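Local coordinates for tailspike protein (Acinetobacter phage vB_ApiP_P1, PDB 6E1R) that probably recognises and hydrolyses the surface polysaccharide of its Acinetobacter host, acting as the trimeric tailspike through which the phage meets the cell, at residues L204-D209 with A236-G241; I232-I237 with D264-W269; F258-D263 with L283-C288; E290-C295 with E309-T314. All coordinates share one frame; numbering follows the deposited sequence.

Contact 1: residues L204-D209 with A236-G241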
loop_
_atom_site.group_PDB
_atom_site.type_symbol
_atom_site.label_atom_id
_atom_site.label_comp_id
_atom_site.label_asym_id
_atom_site.label_seq_id
_atom_site.Cartn_x
_atom_site.Cartn_y
_atom_site.Cartn_z
ATOM N N LEU A 204 -15.549 -2.501 27.885
ATOM C CA LEU A 204 -16.715 -2.462 27.018
ATOM C C LEU A 204 -17.048 -3.857 26.504
ATOM O O LEU A 204 -16.167 -4.700 26.306
ATOM C CB LEU A 204 -16.464 -1.528 25.835
ATOM C CG LEU A 204 -16.332 -0.032 26.116
ATOM C CD1 LEU A 204 -15.790 0.686 24.888
ATOM C CD2 LEU A 204 -17.668 0.556 26.541
ATOM N N ARG A 205 -18.343 -4.101 26.292
ATOM C CA ARG A 205 -18.757 -5.336 25.635
ATOM C C ARG A 205 -18.435 -5.294 24.147
ATOM O O ARG A 205 -17.944 -6.279 23.582
ATOM C CB ARG A 205 -20.249 -5.576 25.864
ATOM C CG ARG A 205 -20.777 -6.850 25.228
ATOM C CD ARG A 205 -20.050 -8.077 25.744
ATOM N NE ARG A 205 -20.532 -9.297 25.105
ATOM C CZ ARG A 205 -20.028 -9.799 23.983
ATOM N NH1 ARG A 205 -19.026 -9.180 23.371
ATOM N NH2 ARG A 205 -20.526 -10.915 23.469
ATOM N N TYR A 206 -18.699 -4.161 23.501
ATOM C CA TYR A 206 -18.316 -3.925 22.117
ATOM C C TYR A 206 -17.631 -2.571 22.029
ATOM O O TYR A 206 -18.110 -1.595 22.614
ATOM C CB TYR A 206 -19.529 -3.954 21.181
ATOM C CG TYR A 206 -20.369 -5.203 21.290
ATOM C CD1 TYR A 206 -20.012 -6.365 20.620
ATOM C CD2 TYR A 206 -21.525 -5.217 22.057
ATOM C CE1 TYR A 206 -20.781 -7.508 20.717
ATOM C CE2 TYR A 206 -22.301 -6.353 22.158
ATOM C CZ TYR A 206 -21.924 -7.495 21.488
ATOM O OH TYR A 206 -22.697 -8.628 21.589
ATOM N N GLY A 207 -16.512 -2.515 21.314
ATOM C CA GLY A 207 -15.864 -1.242 21.075
ATOM C C GLY A 207 -16.758 -0.335 20.257
ATOM O O GLY A 207 -17.070 0.787 20.670
ATOM N N ILE A 208 -17.177 -0.818 19.088
ATOM C CA ILE A 208 -18.131 -0.122 18.231
ATOM C C ILE A 208 -19.150 -1.145 17.748
ATOM O O ILE A 208 -18.782 -2.123 17.088
ATOM C CB ILE A 208 -17.455 0.563 17.032
ATOM C CG1 ILE A 208 -16.500 1.661 17.504
ATOM C CG2 ILE A 208 -18.502 1.137 16.090
ATOM C CD1 ILE A 208 -15.787 2.371 16.376
ATOM N N ASP A 209 -20.424 -0.928 18.075
ATOM C CA ASP A 209 -21.481 -1.823 17.621
ATOM C C ASP A 209 -22.461 -1.082 16.720
ATOM O O ASP A 209 -23.680 -1.212 16.875
ATOM C CB ASP A 209 -22.210 -2.450 18.812
ATOM C CG ASP A 209 -22.993 -3.693 18.427
ATOM O OD1 ASP A 209 -22.995 -4.051 17.228
ATOM O OD2 ASP A 209 -23.605 -4.314 19.320
ATOM N N ALA A 236 -14.050 -5.796 19.281
ATOM C CA ALA A 236 -13.640 -4.464 18.856
ATOM C C ALA A 236 -14.733 -3.791 18.034
ATOM O O ALA A 236 -15.194 -2.694 18.369
ATOM C CB ALA A 236 -12.334 -4.543 18.065
ATOM N N ILE A 237 -15.159 -4.432 16.949
ATOM C CA ILE A 237 -16.093 -3.832 16.004
ATOM C C ILE A 237 -17.125 -4.867 15.575
ATOM O O ILE A 237 -16.787 -6.021 15.292
ATOM C CB ILE A 237 -15.353 -3.252 14.777
ATOM C CG1 ILE A 237 -14.439 -2.102 15.204
ATOM C CG2 ILE A 237 -16.336 -2.784 13.714
ATOM C CD1 ILE A 237 -13.578 -1.571 14.099
ATOM N N ARG A 238 -18.390 -4.445 15.535
ATOM C CA ARG A 238 -19.488 -5.236 14.977
ATOM C C ARG A 238 -20.356 -4.283 14.164
ATOM O O ARG A 238 -21.122 -3.500 14.734
ATOM C CB ARG A 238 -20.342 -5.909 16.042
ATOM C CG ARG A 238 -21.369 -6.847 15.413
ATOM C CD ARG A 238 -22.538 -7.153 16.336
ATOM N NE ARG A 238 -22.294 -8.153 17.365
ATOM C CZ ARG A 238 -23.172 -8.431 18.324
ATOM N NH1 ARG A 238 -24.325 -7.775 18.369
ATOM N NH2 ARG A 238 -22.905 -9.358 19.231
ATOM N N SER A 239 -20.239 -4.347 12.845
ATOM C CA SER A 239 -21.025 -3.499 11.957
ATOM C C SER A 239 -22.035 -4.398 11.254
ATOM O O SER A 239 -21.683 -5.140 10.334
ATOM C CB SER A 239 -20.129 -2.760 10.966
ATOM O OG SER A 239 -19.145 -2.002 11.644
ATOM N N LEU A 240 -23.290 -4.321 11.678
ATOM C CA LEU A 240 -24.367 -5.097 11.084
ATOM C C LEU A 240 -25.270 -4.166 10.290
ATOM O O LEU A 240 -25.772 -3.174 10.828
ATOM C CB LEU A 240 -25.168 -5.840 12.154
ATOM C CG LEU A 240 -24.358 -6.761 13.069
ATOM C CD1 LEU A 240 -25.279 -7.609 13.935
ATOM C CD2 LEU A 240 -23.406 -7.640 12.265
ATOM N N GLY A 241 -25.477 -4.490 9.018
ATOM C CA GLY A 241 -26.301 -3.659 8.166
ATOM C C GLY A 241 -27.427 -4.409 7.487
ATOM O O GLY A 241 -27.853 -5.470 7.955
#
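R238 reaches across to Y206 and D209 and loses more surface to this contact than any other residue. It starts toward 204-209, with CG anti to the backbone N (chi1 -173°). The guanidinium then meets the tyrosine obliquely, the two planes 61° apart, and Y206 CE1 and CZ lie over one guanidinium face, with R238 CZ 3.5 Å from Y206 CE1. D209 runs beside R238 in the same direction. Its OD1 rests against the aliphatic part of the arginine, 3.3 Å from R238 CD, while OD2 pairs with R238 NH1 only as a long salt bridge of 3.7 Å, well out of the guanidinium plane. The placing of OD2 is less sure, and R183 is its stronger partner. The backbone below has the strand pairing of a parallel beta-helix, in which successive coils stack along the axis. I208 bridges I237 in parallel: R238 N donates to I208 O at 2.8 Å, and I208 N to A236 O, also at 2.8 Å. The two isoleucines fall on one face of the sheet, I208 CB 4.4 Å from I237 CG1. There F182 touches I208 and W276 touches I237.

Contact 2: residues I232-I237 with D264-W269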
loop_
_atom_site.group_PDB
_atom_site.type_symbol
_atom_site.label_atom_id
_atom_site.label_comp_id
_atom_site.label_asym_id
_atom_site.label_seq_id
_atom_site.Cartn_x
_atom_site.Cartn_y
_atom_site.Cartn_z
ATOM N N ILE A 232 -17.660 -11.037 30.398
ATOM C CA ILE A 232 -18.636 -11.434 29.389
ATOM C C ILE A 232 -17.978 -11.551 28.022
ATOM O O ILE A 232 -18.251 -12.490 27.267
ATOM C CB ILE A 232 -19.815 -10.443 29.377
ATOM C CG1 ILE A 232 -20.492 -10.412 30.752
ATOM C CG2 ILE A 232 -20.815 -10.805 28.288
ATOM C CD1 ILE A 232 -21.682 -9.478 30.837
ATOM N N GLY A 233 -17.109 -10.616 27.682
ATOM C CA GLY A 233 -16.382 -10.648 26.428
ATOM C C GLY A 233 -16.183 -9.247 25.885
ATOM O O GLY A 233 -16.889 -8.302 26.238
ATOM N N PHE A 234 -15.193 -9.111 25.007
ATOM C CA PHE A 234 -14.903 -7.837 24.360
ATOM C C PHE A 234 -14.708 -8.076 22.873
ATOM O O PHE A 234 -13.864 -8.887 22.477
ATOM C CB PHE A 234 -13.661 -7.173 24.958
ATOM C CG PHE A 234 -13.152 -6.008 24.154
ATOM C CD1 PHE A 234 -13.761 -4.766 24.247
ATOM C CD2 PHE A 234 -12.066 -6.153 23.306
ATOM C CE1 PHE A 234 -13.300 -3.692 23.509
ATOM C CE2 PHE A 234 -11.599 -5.082 22.565
ATOM C CZ PHE A 234 -12.218 -3.851 22.667
ATOM N N LYS A 235 -15.479 -7.365 22.059
ATOM C CA LYS A 235 -15.326 -7.371 20.613
ATOM C C LYS A 235 -15.038 -5.948 20.162
ATOM O O LYS A 235 -15.697 -5.005 20.613
ATOM C CB LYS A 235 -16.573 -7.923 19.915
ATOM C CG LYS A 235 -16.479 -7.909 18.395
ATOM C CD LYS A 235 -17.692 -8.554 17.746
ATOM C CE LYS A 235 -17.755 -10.040 18.069
ATOM N NZ LYS A 235 -18.937 -10.704 17.452
ATOM N N ALA A 236 -14.050 -5.796 19.281
ATOM C CA ALA A 236 -13.640 -4.464 18.856
ATOM C C ALA A 236 -14.733 -3.791 18.034
ATOM O O ALA A 236 -15.194 -2.694 18.369
ATOM C CB ALA A 236 -12.334 -4.543 18.065
ATOM N N ILE A 237 -15.159 -4.432 16.949
ATOM C CA ILE A 237 -16.093 -3.832 16.004
ATOM C C ILE A 237 -17.125 -4.867 15.575
ATOM O O ILE A 237 -16.787 -6.021 15.292
ATOM C CB ILE A 237 -15.353 -3.252 14.777
ATOM C CG1 ILE A 237 -14.439 -2.102 15.204
ATOM C CG2 ILE A 237 -16.336 -2.784 13.714
ATOM C CD1 ILE A 237 -13.578 -1.571 14.099
ATOM N N ASP A 264 -16.230 -14.246 19.892
ATOM C CA ASP A 264 -16.029 -15.153 18.767
ATOM C C ASP A 264 -15.093 -14.552 17.729
ATOM O O ASP A 264 -14.385 -15.287 17.033
ATOM C CB ASP A 264 -17.370 -15.513 18.129
ATOM C CG ASP A 264 -18.115 -14.299 17.616
ATOM O OD1 ASP A 264 -18.130 -13.268 18.320
ATOM O OD2 ASP A 264 -18.689 -14.378 16.509
ATOM N N CYS A 265 -15.072 -13.225 17.614
ATOM C CA CYS A 265 -14.142 -12.547 16.726
ATOM C C CYS A 265 -13.882 -11.145 17.257
ATOM O O CYS A 265 -14.556 -10.667 18.171
ATOM C CB CYS A 265 -14.667 -12.504 15.286
ATOM S SG CYS A 265 -16.303 -11.773 15.107
HETATM N N MSE A 266 -12.881 -10.494 16.675
HETATM C CA MSE A 266 -12.505 -9.147 17.083
HETATM C C MSE A 266 -13.234 -8.113 16.233
HETATM O O MSE A 266 -13.780 -7.140 16.751
HETATM C CB MSE A 266 -10.990 -8.960 16.972
HETATM C CG MSE A 266 -10.458 -7.714 17.661
HETATM SE SE MSE A 266 -10.858 -7.677 19.573
HETATM C CE MSE A 266 -9.393 -6.532 20.158
ATOM N N ILE A 267 -13.242 -8.338 14.922
ATOM C CA ILE A 267 -13.898 -7.459 13.963
ATOM C C ILE A 267 -14.913 -8.279 13.182
ATOM O O ILE A 267 -14.622 -9.403 12.760
ATOM C CB ILE A 267 -12.880 -6.791 13.017
ATOM C CG1 ILE A 267 -11.800 -6.069 13.825
ATOM C CG2 ILE A 267 -13.577 -5.821 12.076
ATOM C CD1 ILE A 267 -10.687 -5.491 12.981
ATOM N N GLU A 268 -16.106 -7.717 12.992
ATOM C CA GLU A 268 -17.188 -8.428 12.327
ATOM C C GLU A 268 -18.057 -7.445 11.559
ATOM O O GLU A 268 -18.404 -6.378 12.074
ATOM C CB GLU A 268 -18.047 -9.202 13.334
ATOM C CG GLU A 268 -19.232 -9.926 12.715
ATOM C CD GLU A 268 -20.047 -10.696 13.736
ATOM O OE1 GLU A 268 -19.923 -10.400 14.943
ATOM O OE2 GLU A 268 -20.813 -11.595 13.332
ATOM N N TRP A 269 -18.403 -7.811 10.327
ATOM C CA TRP A 269 -19.379 -7.064 9.549
ATOM C C TRP A 269 -20.032 -8.006 8.548
ATOM O O TRP A 269 -19.441 -9.013 8.148
ATOM C CB TRP A 269 -18.753 -5.858 8.832
ATOM C CG TRP A 269 -17.946 -6.190 7.612
ATOM C CD1 TRP A 269 -18.398 -6.260 6.327
ATOM C CD2 TRP A 269 -16.538 -6.455 7.556
ATOM N NE1 TRP A 269 -17.365 -6.570 5.476
ATOM C CE2 TRP A 269 -16.212 -6.695 6.206
ATOM C CE3 TRP A 269 -15.524 -6.522 8.517
ATOM C CZ2 TRP A 269 -14.915 -6.995 5.792
ATOM C CZ3 TRP A 269 -14.236 -6.821 8.103
ATOM C CH2 TRP A 269 -13.944 -7.055 6.753
HETATM O O HOH W 1 -13.266 -10.971 20.273
#
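K235 reaches over to two acids of 264-269, D264 and E268. The lysine leaves the backbone with CG anti to N, and a single bend at chi3 (-66°) sets CE beside the carbonyl oxygen of C265. From there NZ donates to D264 OD1 at 2.8 Å and to E268 OE1 at 2.7 Å. The acids present themselves differently. D264 holds CG in the crowded position between its backbone N and carbonyl carbon (chi1 60°) and offers the syn lone pair of OD1; E268 is extended and is met nearly along the C-O axis of OE1. D264 OD2 has its own partner in K294, so the charges run on to the next coil. This is the coil-on-coil stacking of a parallel beta-helix: I237 and I267 form a parallel bridge, with I237 N donating to M266 O at 3.0 Å and E268 N to I237 O at 2.9 Å. I237 CB packs 4.1 Å from I267 CG2 on the shared face. M266, a selenomethionine, starts away from 232-237, yet CG lies 3.7 Å from A236 CB; a bend at chi2 (59°) sets SE beside the same methyl (3.8 Å). Its CE ends at the edge of the F234 ring, 3.6 Å from CE2, while SE sits obliquely to the ring in a Met-aromatic contact. A water joins F234 O to C265 O, donating to both.

Contact 3: residues F258-D263 with L283-C288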
loop_
_atom_site.group_PDB
_atom_site.type_symbol
_atom_site.label_atom_id
_atom_site.label_comp_id
_atom_site.label_asym_id
_atom_site.label_seq_id
_atom_site.Cartn_x
_atom_site.Cartn_y
_atom_site.Cartn_z
ATOM N N PHE A 258 -5.265 -3.989 18.026
ATOM C CA PHE A 258 -6.345 -4.854 18.495
ATOM C C PHE A 258 -5.737 -5.934 19.378
ATOM O O PHE A 258 -5.088 -6.856 18.874
ATOM C CB PHE A 258 -7.105 -5.477 17.323
ATOM C CG PHE A 258 -7.697 -4.473 16.374
ATOM C CD1 PHE A 258 -6.932 -3.920 15.359
ATOM C CD2 PHE A 258 -9.024 -4.093 16.487
ATOM C CE1 PHE A 258 -7.475 -2.999 14.483
ATOM C CE2 PHE A 258 -9.575 -3.173 15.613
ATOM C CZ PHE A 258 -8.799 -2.626 14.609
ATOM N N ARG A 259 -5.939 -5.820 20.692
ATOM C CA ARG A 259 -5.365 -6.743 21.661
ATOM C C ARG A 259 -6.442 -7.289 22.587
ATOM O O ARG A 259 -7.437 -6.619 22.875
ATOM C CB ARG A 259 -4.269 -6.084 22.515
ATOM C CG ARG A 259 -2.993 -5.742 21.775
ATOM C CD ARG A 259 -1.926 -5.336 22.777
ATOM N NE ARG A 259 -0.640 -5.068 22.144
ATOM C CZ ARG A 259 -0.157 -3.852 21.920
ATOM N NH1 ARG A 259 -0.843 -2.781 22.294
ATOM N NH2 ARG A 259 1.023 -3.708 21.335
ATOM N N LYS A 260 -6.228 -8.529 23.037
ATOM C CA LYS A 260 -6.963 -9.126 24.155
ATOM C C LYS A 260 -8.455 -9.263 23.861
ATOM O O LYS A 260 -9.298 -8.970 24.709
ATOM C CB LYS A 260 -6.756 -8.320 25.439
ATOM C CG LYS A 260 -5.316 -8.144 25.873
ATOM C CD LYS A 260 -4.667 -9.465 26.224
ATOM C CE LYS A 260 -3.195 -9.258 26.572
ATOM N NZ LYS A 260 -3.022 -8.366 27.764
ATOM N N GLY A 261 -8.795 -9.715 22.655
ATOM C CA GLY A 261 -10.179 -10.033 22.362
ATOM C C GLY A 261 -10.586 -11.355 22.984
ATOM O O GLY A 261 -9.776 -12.265 23.144
ATOM N N THR A 262 -11.868 -11.465 23.341
ATOM C CA THR A 262 -12.355 -12.670 24.004
ATOM C C THR A 262 -13.675 -13.190 23.452
ATOM O O THR A 262 -14.172 -14.204 23.953
ATOM C CB THR A 262 -12.507 -12.433 25.518
ATOM O OG1 THR A 262 -13.102 -11.150 25.749
ATOM C CG2 THR A 262 -11.153 -12.491 26.210
ATOM N N ASP A 263 -14.248 -12.549 22.441
ATOM C CA ASP A 263 -15.504 -12.988 21.854
ATOM C C ASP A 263 -15.217 -13.969 20.718
ATOM O O ASP A 263 -14.104 -14.484 20.577
ATOM C CB ASP A 263 -16.309 -11.774 21.394
ATOM C CG ASP A 263 -17.799 -12.049 21.339
ATOM O OD1 ASP A 263 -18.203 -13.201 21.606
ATOM O OD2 ASP A 263 -18.566 -11.110 21.038
ATOM N N LEU A 283 -2.561 -6.698 15.290
ATOM C CA LEU A 283 -3.551 -7.645 15.800
ATOM C C LEU A 283 -2.794 -8.745 16.538
ATOM O O LEU A 283 -2.344 -9.716 15.926
ATOM C CB LEU A 283 -4.420 -8.223 14.674
ATOM C CG LEU A 283 -5.436 -7.324 13.961
ATOM C CD1 LEU A 283 -4.763 -6.338 13.014
ATOM C CD2 LEU A 283 -6.457 -8.172 13.218
ATOM N N GLU A 284 -2.652 -8.596 17.854
ATOM C CA GLU A 284 -1.864 -9.540 18.631
ATOM C C GLU A 284 -2.491 -9.758 20.001
ATOM O O GLU A 284 -3.299 -8.956 20.477
ATOM C CB GLU A 284 -0.407 -9.077 18.791
ATOM C CG GLU A 284 -0.228 -7.796 19.584
ATOM C CD GLU A 284 1.234 -7.481 19.844
ATOM O OE1 GLU A 284 1.975 -8.399 20.256
ATOM O OE2 GLU A 284 1.647 -6.323 19.634
ATOM N N GLN A 285 -2.109 -10.879 20.618
ATOM C CA GLN A 285 -2.466 -11.207 21.999
ATOM C C GLN A 285 -3.974 -11.341 22.195
ATOM O O GLN A 285 -4.496 -11.063 23.277
ATOM C CB GLN A 285 -1.887 -10.179 22.975
ATOM C CG GLN A 285 -0.369 -10.097 22.943
ATOM C CD GLN A 285 0.180 -9.060 23.902
ATOM O OE1 GLN A 285 -0.556 -8.483 24.701
ATOM N NE2 GLN A 285 1.483 -8.817 23.826
ATOM N N ASN A 286 -4.686 -11.776 21.160
ATOM C CA ASN A 286 -6.121 -11.985 21.260
ATOM C C ASN A 286 -6.429 -13.414 21.700
ATOM O O ASN A 286 -5.589 -14.313 21.619
ATOM C CB ASN A 286 -6.806 -11.689 19.927
ATOM C CG ASN A 286 -6.605 -10.258 19.477
ATOM O OD1 ASN A 286 -7.378 -9.369 19.836
ATOM N ND2 ASN A 286 -5.565 -10.026 18.684
ATOM N N LEU A 287 -7.657 -13.612 22.169
ATOM C CA LEU A 287 -8.141 -14.909 22.627
ATOM C C LEU A 287 -9.483 -15.229 21.987
ATOM O O LEU A 287 -10.372 -15.809 22.618
ATOM C CB LEU A 287 -8.253 -14.943 24.149
ATOM C CG LEU A 287 -6.950 -14.766 24.930
ATOM C CD1 LEU A 287 -7.214 -14.801 26.426
ATOM C CD2 LEU A 287 -5.944 -15.835 24.534
ATOM N N CYS A 288 -9.652 -14.850 20.723
ATOM C CA CYS A 288 -10.914 -15.079 20.033
ATOM C C CYS A 288 -11.155 -16.570 19.838
ATOM O O CYS A 288 -10.219 -17.346 19.629
ATOM C CB CYS A 288 -10.917 -14.364 18.684
ATOM S SG CYS A 288 -10.698 -12.578 18.794
HETATM O O HOH W 2 0.328 -8.418 27.730
HETATM O O HOH W 3 -12.201 -16.281 24.483
#
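F258 and L283 lie side by side at the start of the contact, F258 CD1 4.0 Å from L283 CG, in parallel strands of adjacent beta-helix coils. The carbonyl oxygen of F258 accepts two hydrogen bonds from opposite faces of its plane: one from E284 N at 3.2 Å, the other from N286 ND2, also at 3.2 Å. The same asparagine amide turns its OD1 to G261 N, 3.2 Å away, and so ties F258 to G261 across the segments. Beyond it, L287 N donates to G261 O at 2.7 Å, and a water bridges T262 O and L287 O. R259 and E284 run alongside on another face of the strands; R259 NH2 forms a salt bridge with E284 OE2 at 3.2 Å, reaching it from above the carboxylate plane. Further out, N286 N donates to N311 OD1 of the following coil, as G261 N does to N286 OD1: the side-chain-to-backbone bond recurs one coil on. Q192 of the second subunit packs on R259. An amide that both donates and accepts can satisfy backbone N-H and C=O groups of the neighbouring coil, whereas E284, with D282 and E309 close by, probably depends on R259 to offset the crowding of negative charge.

Contact 4: residues E290-C295 with E309-T314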
loop_
_atom_site.group_PDB
_atom_site.type_symbol
_atom_site.label_atom_id
_atom_site.label_comp_id
_atom_site.label_asym_id
_atom_site.label_seq_id
_atom_site.Cartn_x
_atom_site.Cartn_y
_atom_site.Cartn_z
ATOM N N GLU A 290 -13.170 -18.124 17.474
ATOM C CA GLU A 290 -13.334 -18.615 16.111
ATOM C C GLU A 290 -12.320 -17.993 15.162
ATOM O O GLU A 290 -11.540 -18.721 14.539
ATOM C CB GLU A 290 -14.762 -18.358 15.615
ATOM C CG GLU A 290 -15.841 -19.061 16.438
ATOM C CD GLU A 290 -17.217 -18.864 15.847
ATOM O OE1 GLU A 290 -17.295 -18.613 14.630
ATOM O OE2 GLU A 290 -18.217 -18.937 16.595
ATOM N N ALA A 291 -12.298 -16.669 15.044
ATOM C CA ALA A 291 -11.368 -15.992 14.156
ATOM C C ALA A 291 -11.119 -14.584 14.674
ATOM O O ALA A 291 -11.805 -14.101 15.575
ATOM C CB ALA A 291 -11.896 -15.955 12.720
ATOM N N LEU A 292 -10.106 -13.930 14.103
ATOM C CA LEU A 292 -9.886 -12.522 14.409
ATOM C C LEU A 292 -10.835 -11.637 13.612
ATOM O O LEU A 292 -11.321 -10.623 14.125
ATOM C CB LEU A 292 -8.435 -12.133 14.131
ATOM C CG LEU A 292 -7.353 -12.868 14.922
ATOM C CD1 LEU A 292 -5.986 -12.304 14.584
ATOM C CD2 LEU A 292 -7.619 -12.783 16.416
ATOM N N ILE A 293 -11.107 -12.004 12.361
ATOM C CA ILE A 293 -12.005 -11.261 11.486
ATOM C C ILE A 293 -12.982 -12.260 10.880
ATOM O O ILE A 293 -12.593 -13.089 10.048
ATOM C CB ILE A 293 -11.249 -10.505 10.385
ATOM C CG1 ILE A 293 -10.231 -9.540 10.995
ATOM C CG2 ILE A 293 -12.222 -9.757 9.487
ATOM C CD1 ILE A 293 -9.368 -8.843 9.972
ATOM N N LYS A 294 -14.244 -12.187 11.295
ATOM C CA LYS A 294 -15.323 -12.991 10.728
ATOM C C LYS A 294 -16.264 -12.042 10.000
ATOM O O LYS A 294 -16.910 -11.200 10.632
ATOM C CB LYS A 294 -16.074 -13.770 11.803
ATOM C CG LYS A 294 -17.258 -14.544 11.240
ATOM C CD LYS A 294 -18.219 -14.991 12.322
ATOM C CE LYS A 294 -17.599 -16.038 13.206
ATOM N NZ LYS A 294 -18.586 -16.586 14.182
ATOM N N CYS A 295 -16.345 -12.172 8.680
ATOM C CA CYS A 295 -17.089 -11.207 7.887
ATOM C C CYS A 295 -17.821 -11.890 6.743
ATOM O O CYS A 295 -17.287 -12.797 6.099
ATOM C CB CYS A 295 -16.159 -10.124 7.327
ATOM S SG CYS A 295 -14.890 -10.744 6.200
ATOM N N GLU A 309 0.009 -11.674 15.265
ATOM C CA GLU A 309 0.817 -12.626 16.013
ATOM C C GLU A 309 0.192 -12.872 17.378
ATOM O O GLU A 309 -0.802 -12.248 17.752
ATOM C CB GLU A 309 2.262 -12.130 16.152
ATOM C CG GLU A 309 2.408 -10.784 16.837
ATOM C CD GLU A 309 3.860 -10.372 16.999
ATOM O OE1 GLU A 309 4.733 -11.017 16.381
ATOM O OE2 GLU A 309 4.129 -9.405 17.742
ATOM N N ALA A 310 0.780 -13.822 18.109
ATOM C CA ALA A 310 0.444 -14.084 19.510
ATOM C C ALA A 310 -1.035 -14.411 19.703
ATOM O O ALA A 310 -1.630 -14.062 20.726
ATOM C CB ALA A 310 0.852 -12.911 20.403
ATOM N N ASN A 311 -1.643 -15.088 18.730
ATOM C CA ASN A 311 -3.033 -15.512 18.853
ATOM C C ASN A 311 -3.100 -17.033 18.885
ATOM O O ASN A 311 -3.696 -17.660 18.002
ATOM C CB ASN A 311 -3.866 -14.947 17.703
ATOM C CG ASN A 311 -3.711 -13.445 17.560
ATOM O OD1 ASN A 311 -3.871 -12.700 18.526
ATOM N ND2 ASN A 311 -3.378 -12.997 16.356
ATOM N N THR A 312 -2.498 -17.629 19.918
ATOM C CA THR A 312 -2.296 -19.073 19.945
ATOM C C THR A 312 -3.604 -19.844 20.079
ATOM O O THR A 312 -3.680 -21.003 19.656
ATOM C CB THR A 312 -1.361 -19.440 21.098
ATOM O OG1 THR A 312 -1.372 -18.388 22.071
ATOM C CG2 THR A 312 0.059 -19.623 20.594
ATOM N N SER A 313 -4.633 -19.234 20.660
ATOM C CA SER A 313 -5.898 -19.914 20.898
ATOM C C SER A 313 -6.965 -19.596 19.861
ATOM O O SER A 313 -8.076 -20.125 19.957
ATOM C CB SER A 313 -6.421 -19.576 22.296
ATOM O OG SER A 313 -5.452 -19.889 23.281
ATOM N N THR A 314 -6.666 -18.747 18.882
ATOM C CA THR A 314 -7.652 -18.388 17.874
ATOM C C THR A 314 -7.480 -19.289 16.659
ATOM O O THR A 314 -6.377 -19.349 16.100
ATOM C CB THR A 314 -7.508 -16.932 17.471
ATOM O OG1 THR A 314 -7.604 -16.106 18.637
ATOM C CG2 THR A 314 -8.611 -16.541 16.503
#
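L292 and T314 meet through methyl groups that their side-chain torsions put in place. In L292, chi1 puts CG anti to the carbonyl carbon (-61°), and chi2 (-177°) sets CD1 anti to CA. T314 has OG1 anti to its own carbonyl carbon (chi1 -56°), so CG2 lies anti to N and faces the other segment. The two side chains cross at about a right angle, with L292 CD2 3.9 Å from T314 CG2. That threonine methyl also rests on the backbone just before the leucine, 3.7 Å from A291 CA. The side chains of L292 and N311 cross at a slant, with CD1 of the leucine 3.2 Å from ND2 of the asparagine. No hydrogen bond passes between the segments; the contact is van der Waals packing of a buried leucine against a polar turn. N311 to T314 forms a type I beta turn, in which T314 N donates to N311 O at 3.3 Å. The polar groups of the turn are engaged elsewhere: N311, its OD1 taken up by N286, donates from ND2 to P342 O, and T314 OG1 bonds with C288 O. L292 itself is at a corner of the beta-helix, and its backbone bonds to M266 and I267. Strand 293-297, which follows it, lies between strands 267-270 and 316-320 in a parallel sheet, while the turn joins strand 306-309 to strand 316-320.

The four contacts sample consecutive coils of one beta-helix. Contacts 1 and 2 share A236 and I237, their centres about 6 Å apart, so strand 235-239 is bonded on one edge in contact 1 and on the other in contact 2. Contact 4 continues that sheet, with M266 N of contact 2 lying 3.0 Å from L292 O. Contact 3 belongs to another face of the helix, yet reaches all the others: D263 OD2 forms a salt bridge with R205 NH1 of contact 1 at 3.1 Å, T262 OG1 lies 3.0 Å from F234 N of contact 2, and C288 O lies 3.1 Å from T314 OG1 of contact 4. Contacts 1 and 4, about 16 Å apart between centres, do not touch.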